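Local coordinates for protein streptomycin 3''-adenylyltransferase (PDB 6SXJ) that transfers an adenylyl group from ATP to the 9-hydroxyl of spectinomycin, giving bacteria resistance to that antibiotic but not to streptomycin, at residues L130-Y135 against R164-S169. Numbering follows the deposited sequence.
Sequences LTIMLY and RAIMDS
Ile132 reaches from helix 130-139 across to helix 159-173 and lays the end of its longer branch over Ala165 and against Ile166. Its CG1 stands anti to the carbonyl carbon (chi1 -49°), and with chi2 extended the branch runs outward past the alanine methyl: CG1 lies 3.6 Å from Ala165 CB, and CD1 carries on to 3.8 Å from the CG1 of Ile166. The two isoleucine side chains meet at about a right angle, the CD1 end of one abutting the CG1 methylene of the other. Ala165 CB points toward helix 130-139 and faces the notch between Ile132 and Thr131, whose CB is 4.2 Å away, a looser approach than that of Ile132. Here the backbones come nearest, Thr131 CA and Ala165 CA being 6.6 Å apart; a small residue at this point is consistent with the axes of the two segments approaching to 9.4 Å, their N-to-C directions 140° apart, nearer antiparallel than parallel. Ile166 also packs on Met191 and Thr194 of helix 181-196. The contact thus joins the helix beside the nucleotidyltransferase sheet, where Leu130 touches strand 85-91, to the helical C-terminal domain. No hydrogen bond spans the two segments, and Thr131 OG1 is hydrogen-bonded to His100 ND1, so the pairing depends on shape fit and burial of the Ile132, Ala165 and Ile166 hydrocarbon.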
loop_
_atom_site.group_PDB
_atom_site.type_symbol
_atom_site.label_atom_id
_atom_site.label_comp_id
_atom_site.label_asym_id
_atom_site.label_seq_id
_atom_site.Cartn_x
_atom_site.Cartn_y
_atom_site.Cartn_z
ATOM N N LEU A 130 6.402 3.705 3.499
ATOM C CA LEU A 130 6.645 2.437 4.174
ATOM C C LEU A 130 6.525 2.568 5.685
ATOM O O LEU A 130 6.266 1.571 6.371
ATOM C CB LEU A 130 8.027 1.909 3.788
ATOM C CG LEU A 130 8.477 0.609 4.447
ATOM C CD1 LEU A 130 7.581 -0.561 4.071
ATOM C CD2 LEU A 130 9.918 0.331 4.054
ATOM N N THR A 131 6.697 3.772 6.225
ATOM C CA THR A 131 6.498 3.947 7.659
ATOM C C THR A 131 5.050 3.684 8.055
ATOM O O THR A 131 4.784 3.200 9.159
ATOM C CB THR A 131 6.919 5.357 8.085
ATOM O OG1 THR A 131 8.346 5.461 8.027
ATOM C CG2 THR A 131 6.450 5.651 9.507
ATOM N N ILE A 132 4.102 4.028 7.187
ATOM C CA ILE A 132 2.697 3.757 7.475
ATOM C C ILE A 132 2.394 2.278 7.298
ATOM O O ILE A 132 1.555 1.719 8.018
ATOM C CB ILE A 132 1.814 4.623 6.564
ATOM C CG1 ILE A 132 2.279 6.081 6.608
ATOM C CG2 ILE A 132 0.361 4.534 6.977
ATOM C CD1 ILE A 132 1.672 6.944 5.520
ATOM N N MET A 133 3.065 1.627 6.347
ATOM C CA MET A 133 2.872 0.202 6.130
ATOM C C MET A 133 3.397 -0.598 7.311
ATOM O O MET A 133 2.680 -1.431 7.880
ATOM C CB MET A 133 3.572 -0.219 4.839
ATOM C CG MET A 133 3.250 0.669 3.655
ATOM S SD MET A 133 4.177 0.257 2.173
ATOM C CE MET A 133 4.215 -1.538 2.251
ATOM N N LEU A 134 4.650 -0.355 7.696
ATOM C CA LEU A 134 5.220 -1.056 8.841
ATOM C C LEU A 134 4.399 -0.801 10.096
ATOM O O LEU A 134 4.234 -1.697 10.933
ATOM C CB LEU A 134 6.673 -0.629 9.046
ATOM C CG LEU A 134 7.631 -0.888 7.883
ATOM C CD1 LEU A 134 9.029 -0.377 8.207
ATOM C CD2 LEU A 134 7.665 -2.369 7.547
ATOM N N TYR A 135 3.874 0.413 10.248
ATOM C CA TYR A 135 2.986 0.689 11.373
ATOM C C TYR A 135 1.713 -0.140 11.264
ATOM O O TYR A 135 1.282 -0.773 12.234
ATOM C CB TYR A 135 2.659 2.180 11.427
ATOM C CG TYR A 135 1.742 2.564 12.559
ATOM C CD1 TYR A 135 2.249 2.877 13.815
ATOM C CD2 TYR A 135 0.366 2.621 12.372
ATOM C CE1 TYR A 135 1.406 3.226 14.856
ATOM C CE2 TYR A 135 -0.480 2.973 13.402
ATOM C CZ TYR A 135 0.044 3.272 14.641
ATOM O OH TYR A 135 -0.802 3.625 15.667
ATOM N N ARG A 164 4.386 12.474 10.425
ATOM C CA ARG A 164 5.246 13.037 9.411
ATOM C C ARG A 164 5.065 12.345 8.077
ATOM O O ARG A 164 5.243 12.976 7.032
ATOM C CB ARG A 164 6.692 12.907 9.847
ATOM C CG ARG A 164 7.709 13.598 8.931
ATOM C CD ARG A 164 8.859 14.297 9.714
ATOM N NE ARG A 164 9.498 13.389 10.654
ATOM C CZ ARG A 164 10.705 12.875 10.472
ATOM N NH1 ARG A 164 11.406 13.200 9.396
ATOM N NH2 ARG A 164 11.204 12.036 11.364
ATOM N N ALA A 165 4.818 11.029 8.093
ATOM C CA ALA A 165 4.646 10.272 6.857
ATOM C C ALA A 165 3.389 10.709 6.113
ATOM O O ALA A 165 3.431 11.000 4.911
ATOM C CB ALA A 165 4.595 8.778 7.186
ATOM N N ILE A 166 2.255 10.759 6.815
ATOM C CA ILE A 166 0.996 11.102 6.158
ATOM C C ILE A 166 1.053 12.511 5.577
ATOM O O ILE A 166 0.619 12.749 4.443
ATOM C CB ILE A 166 -0.175 10.946 7.144
ATOM C CG1 ILE A 166 -0.506 9.466 7.350
ATOM C CG2 ILE A 166 -1.397 11.716 6.641
ATOM C CD1 ILE A 166 -1.529 9.209 8.430
ATOM N N MET A 167 1.578 13.471 6.342
ATOM C CA MET A 167 1.583 14.852 5.875
ATOM C C MET A 167 2.466 15.018 4.646
ATOM O O MET A 167 2.098 15.709 3.689
ATOM C CB MET A 167 2.066 15.777 6.987
ATOM C CG MET A 167 1.333 15.656 8.306
ATOM S SD MET A 167 -0.449 15.491 8.154
ATOM C CE MET A 167 -0.904 17.046 7.420
ATOM N N ASP A 168 3.640 14.397 4.650
ATOM C CA ASP A 168 4.531 14.538 3.506
ATOM C C ASP A 168 3.909 13.932 2.248
ATOM O O ASP A 168 4.056 14.478 1.148
ATOM C CB ASP A 168 5.881 13.891 3.812
ATOM C CG ASP A 168 6.774 14.756 4.686
ATOM O OD1 ASP A 168 6.340 15.859 5.051
ATOM O OD2 ASP A 168 7.908 14.328 5.008
ATOM N N SER A 169 3.138 12.853 2.400
ATOM C CA SER A 169 2.494 12.242 1.241
ATOM C C SER A 169 1.347 13.100 0.725
ATOM O O SER A 169 1.155 13.228 -0.491
ATOM C CB SER A 169 1.985 10.851 1.602
ATOM O OG SER A 169 1.154 10.344 0.576
#